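KmHsv2 (Kluyveromyces marxianus, PDB 3VU4) is a seven-bladed beta-propeller protein of the PROPPIN family, related to the autophagy protein Atg18, and probably binds phosphoinositides on membranes. Local coordinates at residues L34-S37 and F42-Y45; V82-D87 and K91-R96; F112-Y117 and C143-G148; L150-E155 and Q160-K165. All coordinates share one frame; numbering follows the deposited sequence.

Interaction 1 of 4, residues L34-S37 and F42-Y45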
loop_
_atom_site.group_PDB
_atom_site.type_symbol
_atom_site.label_atom_id
_atom_site.label_comp_id
_atom_site.label_asym_id
_atom_site.label_seq_id
_atom_site.Cartn_x
_atom_site.Cartn_y
_atom_site.Cartn_z
ATOM N N LEU A 34 1.334 -12.359 -0.305
ATOM C CA LEU A 34 -0.024 -11.839 -0.232
ATOM C C LEU A 34 -0.819 -12.800 0.630
ATOM O O LEU A 34 -0.723 -14.012 0.455
ATOM C CB LEU A 34 -0.666 -11.782 -1.623
ATOM C CG LEU A 34 -2.177 -11.506 -1.662
ATOM C CD1 LEU A 34 -2.457 -10.029 -1.384
ATOM C CD2 LEU A 34 -2.717 -11.895 -3.024
ATOM N N ILE A 35 -1.577 -12.269 1.581
ATOM C CA ILE A 35 -2.409 -13.128 2.404
ATOM C C ILE A 35 -3.830 -12.773 2.040
ATOM O O ILE A 35 -4.154 -11.608 1.789
ATOM C CB ILE A 35 -2.182 -12.940 3.920
ATOM C CG1 ILE A 35 -3.080 -13.921 4.679
ATOM C CG2 ILE A 35 -2.497 -11.524 4.349
ATOM C CD1 ILE A 35 -2.552 -14.295 6.048
ATOM N N LEU A 36 -4.684 -13.782 2.005
ATOM C CA LEU A 36 -6.057 -13.556 1.611
ATOM C C LEU A 36 -7.033 -14.423 2.404
ATOM O O LEU A 36 -6.696 -15.526 2.828
ATOM C CB LEU A 36 -6.125 -13.790 0.095
ATOM C CG LEU A 36 -7.170 -14.532 -0.718
ATOM C CD1 LEU A 36 -6.728 -14.445 -2.181
ATOM C CD2 LEU A 36 -7.276 -15.988 -0.290
ATOM N N SER A 37 -8.232 -13.898 2.630
ATOM C CA SER A 37 -9.244 -14.622 3.381
ATOM C C SER A 37 -10.550 -14.800 2.607
ATOM O O SER A 37 -10.918 -13.968 1.767
ATOM C CB SER A 37 -9.537 -13.900 4.700
ATOM O OG SER A 37 -10.269 -12.709 4.481
ATOM N N PHE A 42 -8.098 -18.810 5.062
ATOM C CA PHE A 42 -7.174 -17.746 4.714
ATOM C C PHE A 42 -6.056 -18.443 3.950
ATOM O O PHE A 42 -5.684 -19.566 4.272
ATOM C CB PHE A 42 -6.682 -16.969 5.957
ATOM C CG PHE A 42 -5.593 -17.640 6.764
ATOM C CD1 PHE A 42 -4.291 -17.745 6.274
ATOM C CD2 PHE A 42 -5.850 -18.074 8.064
ATOM C CE1 PHE A 42 -3.259 -18.265 7.076
ATOM C CE2 PHE A 42 -4.825 -18.594 8.869
ATOM C CZ PHE A 42 -3.532 -18.688 8.374
ATOM N N GLU A 43 -5.562 -17.792 2.904
ATOM C CA GLU A 43 -4.524 -18.360 2.060
ATOM C C GLU A 43 -3.366 -17.385 1.972
ATOM O O GLU A 43 -3.553 -16.179 2.128
ATOM C CB GLU A 43 -5.080 -18.593 0.657
ATOM C CG GLU A 43 -6.496 -19.155 0.635
ATOM C CD GLU A 43 -6.533 -20.651 0.890
ATOM O OE1 GLU A 43 -7.639 -21.197 1.113
ATOM O OE2 GLU A 43 -5.451 -21.278 0.855
ATOM N N ILE A 44 -2.173 -17.908 1.717
ATOM C CA ILE A 44 -0.988 -17.076 1.592
ATOM C C ILE A 44 -0.244 -17.488 0.334
ATOM O O ILE A 44 -0.095 -18.678 0.058
ATOM C CB ILE A 44 -0.053 -17.235 2.804
ATOM C CG1 ILE A 44 -0.788 -16.824 4.081
ATOM C CG2 ILE A 44 1.192 -16.369 2.622
ATOM C CD1 ILE A 44 -0.001 -17.093 5.349
ATOM N N TYR A 45 0.211 -16.501 -0.432
ATOM C CA TYR A 45 0.937 -16.772 -1.665
ATOM C C TYR A 45 2.217 -15.965 -1.757
ATOM O O TYR A 45 2.430 -15.007 -1.013
ATOM C CB TYR A 45 0.096 -16.406 -2.892
ATOM C CG TYR A 45 -1.318 -16.934 -2.900
ATOM C CD1 TYR A 45 -2.304 -16.375 -2.071
ATOM C CD2 TYR A 45 -1.679 -17.990 -3.742
ATOM C CE1 TYR A 45 -3.611 -16.857 -2.084
ATOM C CE2 TYR A 45 -2.979 -18.481 -3.763
ATOM C CZ TYR A 45 -3.940 -17.912 -2.936
ATOM O OH TYR A 45 -5.227 -18.390 -2.978
#

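Interaction 2 of 4, residues V82-D87 and K91-R96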
loop_
_atom_site.group_PDB
_atom_site.type_symbol
_atom_site.label_atom_id
_atom_site.label_comp_id
_atom_site.label_asym_id
_atom_site.label_seq_id
_atom_site.Cartn_x
_atom_site.Cartn_y
_atom_site.Cartn_z
ATOM N N VAL A 82 -11.978 -7.597 18.065
ATOM C CA VAL A 82 -10.906 -8.461 18.545
ATOM C C VAL A 82 -9.899 -8.815 17.454
ATOM O O VAL A 82 -10.278 -9.225 16.358
ATOM C CB VAL A 82 -11.479 -9.765 19.136
ATOM C CG1 VAL A 82 -10.354 -10.696 19.550
ATOM C CG2 VAL A 82 -12.355 -9.438 20.318
ATOM N N VAL A 83 -8.618 -8.654 17.766
ATOM C CA VAL A 83 -7.554 -8.967 16.822
ATOM C C VAL A 83 -6.774 -10.176 17.328
ATOM O O VAL A 83 -6.139 -10.124 18.381
ATOM C CB VAL A 83 -6.587 -7.777 16.653
ATOM C CG1 VAL A 83 -5.398 -8.190 15.802
ATOM C CG2 VAL A 83 -7.316 -6.599 16.017
ATOM N N HIS A 84 -6.821 -11.263 16.571
ATOM C CA HIS A 84 -6.134 -12.482 16.960
ATOM C C HIS A 84 -4.740 -12.593 16.372
ATOM O O HIS A 84 -4.571 -12.508 15.158
ATOM C CB HIS A 84 -6.919 -13.709 16.498
ATOM C CG HIS A 84 -8.295 -13.815 17.070
ATOM N ND1 HIS A 84 -8.664 -14.824 17.934
ATOM C CD2 HIS A 84 -9.411 -13.078 16.856
ATOM C CE1 HIS A 84 -9.947 -14.707 18.224
ATOM N NE2 HIS A 84 -10.424 -13.656 17.581
ATOM N N ILE A 85 -3.742 -12.780 17.227
ATOM C CA ILE A 85 -2.388 -12.989 16.737
ATOM C C ILE A 85 -2.352 -14.512 16.705
ATOM O O ILE A 85 -2.490 -15.152 17.741
ATOM C CB ILE A 85 -1.334 -12.461 17.712
ATOM C CG1 ILE A 85 -1.625 -10.995 18.042
ATOM C CG2 ILE A 85 0.053 -12.593 17.091
ATOM C CD1 ILE A 85 -1.607 -10.077 16.841
ATOM N N TRP A 86 -2.191 -15.086 15.517
ATOM C CA TRP A 86 -2.205 -16.539 15.346
ATOM C C TRP A 86 -0.901 -17.128 14.826
ATOM O O TRP A 86 -0.174 -16.484 14.072
ATOM C CB TRP A 86 -3.374 -16.893 14.417
ATOM C CG TRP A 86 -3.443 -18.296 13.892
ATOM C CD1 TRP A 86 -2.716 -18.829 12.862
ATOM C CD2 TRP A 86 -4.376 -19.308 14.289
ATOM N NE1 TRP A 86 -3.148 -20.108 12.587
ATOM C CE2 TRP A 86 -4.162 -20.426 13.451
ATOM C CE3 TRP A 86 -5.369 -19.380 15.274
ATOM C CZ2 TRP A 86 -4.917 -21.600 13.563
ATOM C CZ3 TRP A 86 -6.118 -20.548 15.386
ATOM C CH2 TRP A 86 -5.884 -21.644 14.535
ATOM N N ASP A 87 -0.615 -18.359 15.242
ATOM C CA ASP A 87 0.598 -19.059 14.834
ATOM C C ASP A 87 0.286 -19.997 13.670
ATOM O O ASP A 87 -0.586 -20.858 13.766
ATOM C CB ASP A 87 1.165 -19.856 16.015
ATOM C CG ASP A 87 2.600 -20.314 15.783
ATOM O OD1 ASP A 87 2.859 -20.994 14.766
ATOM O OD2 ASP A 87 3.470 -19.993 16.624
ATOM N N LYS A 91 -0.803 -23.637 14.515
ATOM C CA LYS A 91 -2.252 -23.456 14.406
ATOM C C LYS A 91 -2.842 -23.084 15.764
ATOM O O LYS A 91 -3.829 -23.673 16.208
ATOM C CB LYS A 91 -2.929 -24.739 13.916
ATOM C CG LYS A 91 -2.317 -25.396 12.688
ATOM C CD LYS A 91 -3.322 -26.382 12.085
ATOM C CE LYS A 91 -2.655 -27.556 11.376
ATOM N NZ LYS A 91 -1.747 -27.152 10.272
ATOM N N GLN A 92 -2.258 -22.085 16.409
ATOM C CA GLN A 92 -2.712 -21.708 17.737
ATOM C C GLN A 92 -2.745 -20.206 17.954
ATOM O O GLN A 92 -1.877 -19.483 17.478
ATOM C CB GLN A 92 -1.761 -22.342 18.741
ATOM C CG GLN A 92 -2.326 -22.666 20.097
ATOM C CD GLN A 92 -1.374 -23.561 20.866
ATOM O OE1 GLN A 92 -0.254 -23.160 21.190
ATOM N NE2 GLN A 92 -1.803 -24.790 21.139
ATOM N N ASP A 93 -3.757 -19.740 18.676
ATOM C CA ASP A 93 -3.877 -18.323 18.990
ATOM C C ASP A 93 -2.760 -18.055 19.997
ATOM O O ASP A 93 -2.689 -18.718 21.029
ATOM C CB ASP A 93 -5.240 -18.049 19.636
ATOM C CG ASP A 93 -6.086 -17.062 18.847
ATOM O OD1 ASP A 93 -6.090 -17.142 17.601
ATOM O OD2 ASP A 93 -6.764 -16.219 19.475
ATOM N N VAL A 94 -1.869 -17.114 19.699
ATOM C CA VAL A 94 -0.782 -16.803 20.619
ATOM C C VAL A 94 -1.117 -15.533 21.379
ATOM O O VAL A 94 -0.337 -15.076 22.210
ATOM C CB VAL A 94 0.555 -16.578 19.885
ATOM C CG1 VAL A 94 0.524 -15.251 19.150
ATOM C CG2 VAL A 94 1.704 -16.592 20.881
ATOM N N SER A 95 -2.280 -14.961 21.088
ATOM C CA SER A 95 -2.706 -13.734 21.748
ATOM C C SER A 95 -4.031 -13.195 21.212
ATOM O O SER A 95 -4.439 -13.497 20.091
ATOM C CB SER A 95 -1.635 -12.656 21.590
ATOM O OG SER A 95 -2.056 -11.448 22.192
ATOM N N ARG A 96 -4.696 -12.400 22.040
ATOM C CA ARG A 96 -5.962 -11.769 21.697
ATOM C C ARG A 96 -5.794 -10.332 22.161
ATOM O O ARG A 96 -5.177 -10.085 23.197
ATOM C CB ARG A 96 -7.118 -12.394 22.474
ATOM C CG ARG A 96 -8.158 -13.155 21.660
ATOM C CD ARG A 96 -9.407 -13.378 22.526
ATOM N NE ARG A 96 -9.048 -13.872 23.859
ATOM C CZ ARG A 96 -9.833 -13.809 24.933
ATOM N NH1 ARG A 96 -11.043 -13.270 24.852
ATOM N NH2 ARG A 96 -9.405 -14.289 26.095
#

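Interaction 3 of 4, residues F112-Y117 and C143-G148. With SO4 (sulfate ion), chain J.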
loop_
_atom_site.group_PDB
_atom_site.type_symbol
_atom_site.label_atom_id
_atom_site.label_comp_id
_atom_site.label_asym_id
_atom_site.label_seq_id
_atom_site.Cartn_x
_atom_site.Cartn_y
_atom_site.Cartn_z
ATOM N N PHE A 112 5.857 -3.848 17.010
ATOM C CA PHE A 112 4.522 -3.346 17.309
ATOM C C PHE A 112 3.354 -3.964 16.553
ATOM O O PHE A 112 3.525 -4.676 15.562
ATOM C CB PHE A 112 4.490 -1.847 17.044
ATOM C CG PHE A 112 5.743 -1.143 17.433
ATOM C CD1 PHE A 112 5.942 -0.727 18.741
ATOM C CD2 PHE A 112 6.733 -0.899 16.490
ATOM C CE1 PHE A 112 7.111 -0.071 19.108
ATOM C CE2 PHE A 112 7.907 -0.244 16.844
ATOM C CZ PHE A 112 8.096 0.171 18.158
ATOM N N ILE A 113 2.160 -3.660 17.058
ATOM C CA ILE A 113 0.902 -4.074 16.463
ATOM C C ILE A 113 0.073 -2.795 16.472
ATOM O O ILE A 113 -0.444 -2.401 17.514
ATOM C CB ILE A 113 0.163 -5.133 17.300
ATOM C CG1 ILE A 113 1.007 -6.400 17.423
ATOM C CG2 ILE A 113 -1.163 -5.473 16.634
ATOM C CD1 ILE A 113 0.317 -7.525 18.183
ATOM N N VAL A 114 -0.029 -2.130 15.326
ATOM C CA VAL A 114 -0.798 -0.893 15.244
ATOM C C VAL A 114 -2.248 -1.250 14.919
ATOM O O VAL A 114 -2.503 -2.015 13.986
ATOM C CB VAL A 114 -0.214 0.052 14.155
ATOM C CG1 VAL A 114 -0.961 1.368 14.145
ATOM C CG2 VAL A 114 1.274 0.287 14.413
ATOM N N VAL A 115 -3.185 -0.704 15.695
ATOM C CA VAL A 115 -4.618 -0.981 15.519
ATOM C C VAL A 115 -5.492 0.278 15.645
ATOM O O VAL A 115 -5.425 0.980 16.656
ATOM C CB VAL A 115 -5.126 -1.997 16.589
ATOM C CG1 VAL A 115 -6.593 -2.322 16.352
ATOM C CG2 VAL A 115 -4.281 -3.260 16.565
ATOM N N SER A 116 -6.314 0.563 14.640
ATOM C CA SER A 116 -7.179 1.732 14.719
ATOM C C SER A 116 -8.630 1.295 14.731
ATOM O O SER A 116 -8.997 0.276 14.149
ATOM C CB SER A 116 -6.939 2.700 13.551
ATOM O OG SER A 116 -7.490 2.218 12.339
ATOM N N TYR A 117 -9.453 2.080 15.408
ATOM C CA TYR A 117 -10.868 1.799 15.530
ATOM C C TYR A 117 -11.496 3.116 15.894
ATOM O O TYR A 117 -10.921 3.880 16.664
ATOM C CB TYR A 117 -11.114 0.780 16.645
ATOM C CG TYR A 117 -10.335 1.067 17.909
ATOM C CD1 TYR A 117 -8.968 0.777 17.992
ATOM C CD2 TYR A 117 -10.955 1.643 19.015
ATOM C CE1 TYR A 117 -8.237 1.055 19.149
ATOM C CE2 TYR A 117 -10.235 1.927 20.181
ATOM C CZ TYR A 117 -8.877 1.631 20.239
ATOM O OH TYR A 117 -8.162 1.927 21.376
ATOM N N CYS A 143 -4.391 6.399 8.199
ATOM C CA CYS A 143 -3.157 6.107 8.896
ATOM C C CYS A 143 -2.404 4.961 8.252
ATOM O O CYS A 143 -2.990 3.977 7.814
ATOM C CB CYS A 143 -3.425 5.805 10.371
ATOM S SG CYS A 143 -3.822 4.106 10.747
ATOM N N GLU A 144 -1.096 5.111 8.174
ATOM C CA GLU A 144 -0.266 4.079 7.597
ATOM C C GLU A 144 0.926 3.887 8.514
ATOM O O GLU A 144 1.407 4.829 9.145
ATOM C CB GLU A 144 0.226 4.476 6.203
ATOM C CG GLU A 144 0.526 3.270 5.316
ATOM C CD GLU A 144 1.729 3.473 4.420
ATOM O OE1 GLU A 144 1.954 4.614 3.974
ATOM O OE2 GLU A 144 2.444 2.487 4.149
ATOM N N PHE A 145 1.386 2.651 8.608
ATOM C CA PHE A 145 2.532 2.353 9.433
ATOM C C PHE A 145 3.457 1.470 8.638
ATOM O O PHE A 145 3.042 0.445 8.106
ATOM C CB PHE A 145 2.128 1.623 10.705
ATOM C CG PHE A 145 3.294 1.234 11.550
ATOM C CD1 PHE A 145 4.038 2.207 12.212
ATOM C CD2 PHE A 145 3.698 -0.093 11.633
ATOM C CE1 PHE A 145 5.175 1.864 12.946
ATOM C CE2 PHE A 145 4.832 -0.449 12.363
ATOM C CZ PHE A 145 5.573 0.535 13.021
ATOM N N SER A 146 4.716 1.870 8.546
ATOM C CA SER A 146 5.683 1.074 7.810
ATOM C C SER A 146 7.087 1.459 8.197
ATOM O O SER A 146 7.385 2.640 8.389
ATOM C CB SER A 146 5.507 1.267 6.299
ATOM O OG SER A 146 6.526 0.592 5.578
ATOM N N ASN A 147 7.941 0.450 8.329
ATOM C CA ASN A 147 9.337 0.680 8.652
ATOM C C ASN A 147 9.506 1.604 9.869
ATOM O O ASN A 147 10.213 2.608 9.798
ATOM C CB ASN A 147 9.996 1.302 7.431
ATOM C CG ASN A 147 11.451 1.001 7.345
ATOM O OD1 ASN A 147 11.873 0.201 6.517
ATOM N ND2 ASN A 147 12.242 1.635 8.204
ATOM N N GLY A 148 8.835 1.277 10.969
ATOM C CA GLY A 148 8.934 2.081 12.176
ATOM C C GLY A 148 8.369 3.497 12.159
ATOM O O GLY A 148 8.535 4.238 13.133
HETATM S S SO4 J . 8.290 -3.136 8.818
HETATM O O1 SO4 J . 8.875 -2.565 10.047
HETATM O O2 SO4 J . 9.046 -2.676 7.638
HETATM O O3 SO4 J . 8.350 -4.597 8.899
HETATM O O4 SO4 J . 6.878 -2.721 8.703
#

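Interaction 4 of 4, residues L150-E155 and Q160-K165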
loop_
_atom_site.group_PDB
_atom_site.type_symbol
_atom_site.label_atom_id
_atom_site.label_comp_id
_atom_site.label_asym_id
_atom_site.label_seq_id
_atom_site.Cartn_x
_atom_site.Cartn_y
_atom_site.Cartn_z
ATOM N N LEU A 150 4.968 6.065 11.749
ATOM C CA LEU A 150 3.511 6.141 11.774
ATOM C C LEU A 150 3.037 7.467 11.186
ATOM O O LEU A 150 3.485 8.540 11.609
ATOM C CB LEU A 150 2.984 6.020 13.207
ATOM C CG LEU A 150 1.464 5.922 13.401
ATOM C CD1 LEU A 150 0.983 4.519 12.995
ATOM C CD2 LEU A 150 1.099 6.195 14.870
ATOM N N VAL A 151 2.144 7.386 10.202
ATOM C CA VAL A 151 1.584 8.575 9.566
ATOM C C VAL A 151 0.079 8.506 9.757
ATOM O O VAL A 151 -0.542 7.494 9.437
ATOM C CB VAL A 151 1.880 8.617 8.046
ATOM C CG1 VAL A 151 1.286 9.876 7.439
ATOM C CG2 VAL A 151 3.379 8.576 7.798
ATOM N N TYR A 152 -0.511 9.565 10.296
ATOM C CA TYR A 152 -1.950 9.572 10.506
ATOM C C TYR A 152 -2.603 10.923 10.265
ATOM O O TYR A 152 -2.002 11.972 10.450
ATOM C CB TYR A 152 -2.302 9.071 11.914
ATOM C CG TYR A 152 -1.727 9.886 13.046
ATOM C CD1 TYR A 152 -0.449 9.624 13.546
ATOM C CD2 TYR A 152 -2.459 10.925 13.617
ATOM C CE1 TYR A 152 0.079 10.378 14.585
ATOM C CE2 TYR A 152 -1.942 11.682 14.657
ATOM C CZ TYR A 152 -0.672 11.407 15.136
ATOM O OH TYR A 152 -0.151 12.176 16.151
ATOM N N SER A 153 -3.849 10.862 9.827
ATOM C CA SER A 153 -4.678 12.024 9.529
ATOM C C SER A 153 -4.977 12.786 10.831
ATOM O O SER A 153 -5.201 12.166 11.877
ATOM C CB SER A 153 -5.991 11.512 8.908
ATOM O OG SER A 153 -6.715 12.521 8.239
ATOM N N ASN A 154 -4.971 14.117 10.788
ATOM C CA ASN A 154 -5.291 14.873 11.996
ATOM C C ASN A 154 -6.792 14.735 12.237
ATOM O O ASN A 154 -7.574 14.663 11.291
ATOM C CB ASN A 154 -4.920 16.352 11.862
ATOM C CG ASN A 154 -5.349 17.172 13.084
ATOM O OD1 ASN A 154 -6.374 17.872 13.067
ATOM N ND2 ASN A 154 -4.572 17.071 14.158
ATOM N N GLU A 155 -7.192 14.707 13.501
ATOM C CA GLU A 155 -8.598 14.546 13.853
ATOM C C GLU A 155 -9.534 15.685 13.454
ATOM O O GLU A 155 -10.702 15.439 13.153
ATOM C CB GLU A 155 -8.701 14.287 15.349
ATOM C CG GLU A 155 -10.102 14.279 15.910
ATOM C CD GLU A 155 -10.088 14.155 17.417
ATOM O OE1 GLU A 155 -9.265 14.855 18.050
ATOM O OE2 GLU A 155 -10.890 13.368 17.964
ATOM N N GLN A 160 -4.631 17.295 6.950
ATOM C CA GLN A 160 -3.346 17.386 7.632
ATOM C C GLN A 160 -2.862 16.056 8.202
ATOM O O GLN A 160 -3.640 15.325 8.799
ATOM C CB GLN A 160 -3.453 18.414 8.761
ATOM C CG GLN A 160 -2.210 18.526 9.614
ATOM C CD GLN A 160 -2.382 19.489 10.768
ATOM O OE1 GLN A 160 -2.125 19.142 11.920
ATOM N NE2 GLN A 160 -2.814 20.705 10.468
ATOM N N ILE A 161 -1.581 15.737 8.017
ATOM C CA ILE A 161 -1.042 14.497 8.562
ATOM C C ILE A 161 0.089 14.728 9.555
ATOM O O ILE A 161 0.762 15.756 9.530
ATOM C CB ILE A 161 -0.527 13.529 7.472
ATOM C CG1 ILE A 161 0.539 14.203 6.608
ATOM C CG2 ILE A 161 -1.680 13.030 6.650
ATOM C CD1 ILE A 161 1.189 13.256 5.615
ATOM N N HIS A 162 0.277 13.751 10.433
ATOM C CA HIS A 162 1.303 13.783 11.464
ATOM C C HIS A 162 2.192 12.564 11.236
ATOM O O HIS A 162 1.691 11.462 11.025
ATOM C CB HIS A 162 0.658 13.683 12.855
ATOM C CG HIS A 162 -0.247 14.828 13.190
ATOM N ND1 HIS A 162 0.176 15.929 13.905
ATOM C CD2 HIS A 162 -1.545 15.060 12.880
ATOM C CE1 HIS A 162 -0.822 16.788 14.021
ATOM N NE2 HIS A 162 -1.878 16.285 13.406
ATOM N N ILE A 163 3.507 12.764 11.264
ATOM C CA ILE A 163 4.452 11.664 11.078
ATOM C C ILE A 163 5.197 11.474 12.394
ATOM O O ILE A 163 5.749 12.426 12.947
ATOM C CB ILE A 163 5.488 11.979 9.969
ATOM C CG1 ILE A 163 4.771 12.262 8.651
ATOM C CG2 ILE A 163 6.471 10.809 9.819
ATOM C CD1 ILE A 163 5.702 12.697 7.541
ATOM N N THR A 164 5.213 10.254 12.905
ATOM C CA THR A 164 5.905 10.017 14.161
ATOM C C THR A 164 6.686 8.718 14.151
ATOM O O THR A 164 6.241 7.721 13.588
ATOM C CB THR A 164 4.917 10.022 15.360
ATOM O OG1 THR A 164 5.635 9.739 16.565
ATOM C CG2 THR A 164 3.829 8.986 15.178
ATOM N N LYS A 165 7.861 8.740 14.767
ATOM C CA LYS A 165 8.712 7.558 14.827
ATOM C C LYS A 165 8.292 6.679 15.994
ATOM O O LYS A 165 7.905 7.173 17.047
ATOM C CB LYS A 165 10.175 7.967 15.002
ATOM C CG LYS A 165 10.665 9.000 13.996
ATOM C CD LYS A 165 12.084 9.457 14.330
ATOM C CE LYS A 165 12.555 10.580 13.407
ATOM N NZ LYS A 165 13.886 11.114 13.827
#

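Interaction 1 of 4, residues L34-S37 and F42-Y45
Leu34 and Tyr45 form an antiparallel hydrogen-bonded pair. Leu34 N donates to Tyr45 O at 3.0 Å, and Tyr45 N donates back to Leu34 O at 2.8 Å. Leu34 O also lies at the edge of the Tyr45 ring, in its plane. Ile35 follows opposite Ile44, in a non-hydrogen-bonded pair. Its CG1 is anti to the backbone N (chi1 -178°), which carries CD1 across to strand 41-47. There Ile35 CD1 meets Ile44 CG1 at 3.7 Å and Phe42 CD1 at 3.9 Å. Val64 and Met66 of strand 63-66 also pack on Ile35. With an alanine here, a gap would probably open between Ile44 and the Phe42 ring, both of which would lose contact with the CD1 of Ile35. Leu36 turns to the face of Leu34, and its N donates to Glu43 O at 2.7 Å. Leu36 CD2 rests on the CB and CG of Glu43, while its CD1 approaches Tyr45 CE1 at 3.9 Å. The Glu43 chain bends at chi2 (-80°), and its OE1 is hydrogen-bonded to Ser41 OG. Ser37 ends the segment with its CB 4.4 Å from Phe42 CB. Its OG bonds to Thr23 OG1, and Tyr45 OH to the carbonyl of Met354. The chemistry is thus divided: backbone bonds fix the register, apolar contacts dominate both faces, and Glu43 and Ser37 turn their polar ends to partners outside the two segments.

Interaction 2 of 4, residues V82-D87 and K91-R96
Ile85 is paired with both Val94 and Ser95, a classic beta bulge that shifts the register of this antiparallel hairpin by one. Val94 N donates to Ile85 O at 2.8 Å, and Ile85 N to Ser95 O at 3.0 Å; the second bond to Ile85 O, from Ser95 N, is weak. A G1 bulge follows at the turn, where Lys91 and Gln92 both face Asp87. The N-to-C directions of the two strands make an angle of 138°. His84 ND1 donates to Asp93 OD2 at 2.8 Å, on its syn lone pair. Arg96 CG lies over one face of the imidazole and also touches Val82 CG1 at 3.9 Å. The extended first torsion of Trp86 (chi1 169°) lays the indole over the Lys91-Gln92 backbone. Asp93 OD1 meets the indole at its edge, 3.3 Å from Trp86 CE3. A serine in place of Trp86 is likely to uncover the Lys91-Gln92 peptide and leave the Asp93 carboxylate without its neighbour on that side. Phe75 of strand 72-76 meets the rings of both His84 and Trp86. Strand 92-98 ends the four-stranded antiparallel sheet, and the bulged hairpin forms the last two strands of a beta-propeller blade.

Interaction 3 of 4, residues F112-Y117 and C143-G148
Val114 CG2 sits over one face of the Phe145 ring, 3.9 Å from its centroid and 21° off the normal, in a CH-pi contact. This is the tight part of the interface. With chi1 at 177° the Phe145 ring swings away from its own backbone N and toward strand 112-117. Phe112 adds to the packing from the start of that strand, its CD2 3.9 Å from Phe145 CZ. The two phenylalanine side chains cross at about a right angle. Phe107 and Leu150 also touch Phe145, so the ring is packed from several strands. The strands themselves run antiparallel but belong to different sheets, with axes 8.9 Å apart. They are parts of successive propeller blades, 103-139 and 142-191, and side chains alone join them here. The fit slackens toward Ser116, whose CB is 4.4 Å from Cys143 SG. Its hydroxyl turns elsewhere, to Asp105 N. At the other end, strand 142-146 gives way to a solvent-facing turn. Asn147 is exposed there. A sulfate, probably from the crystallisation liquor, lies beside this turn. Asn147 N makes a weak hydrogen bond to sulfate O4 at 3.4 Å.

Interaction 4 of 4, residues L150-E155 and Q160-K165
Gln160 O accepts the backbone N of Asn154 at 2.7 Å, the shortest polar bond between the two segments. The Asn154 side chain secures the same end of the hairpin. Its ND2 donates to His162 NE2 at 2.9 Å, slightly tilted from both the amide and the imidazole plane. Its OD1 accepts from the backbone N of Phe156 and of Asn157, in the turn that follows. Bonds at both ends of the amide limit its rotation and probably steady His162. His162 also packs on Tyr152. The CB of His162 lies over one face of the tyrosine ring, 3.8 Å from its centroid. The two rings are nearly parallel, with planes at 17°, but they are slid apart and barely overlap. Tyr152 CG stands between its backbone N and carbonyl carbon (chi1 60°), which turns the ring toward strand 161-165. Thr164 CG2 meets that ring at the edge, 4.0 Å from Tyr152 CE1. On the opposite face the packing is mainly apolar. Val151 CG1 touches Ile161 CD1 at 3.8 Å, and Val151 CG2 touches Ile163 CG1 at 4.0 Å. Val201 of the next sheet covers Val151 and Ile161. Regular two-way backbone bonds pair Leu150 with Thr164 and Tyr152 with His162. This is the central hairpin of a four-stranded beta-propeller blade, one face packed on the blade that follows.

Interactions 1, 2 and 4 are hairpins within single blades, whereas interaction 3 joins two successive blades. Interactions 1 and 4, on opposite sides of the propeller, use the middle strands of their sheets and are largely buried. Interaction 2 includes an outermost strand of its sheet, 92-98, its centre about 24 Å from the centre of the chain, and is partly exposed and richer in polar groups. The centre of interaction 3 is nearest that point, at about 12 Å, and apolar packing holds it. Its strand 142-146 lies in the same sheet as interaction 4: Glu144 N probably bonds to Val151 O at 2.8 Å. Ile85 CD1 packs on Ile113 CD1 at 3.5 Å, linking interactions 2 and 3.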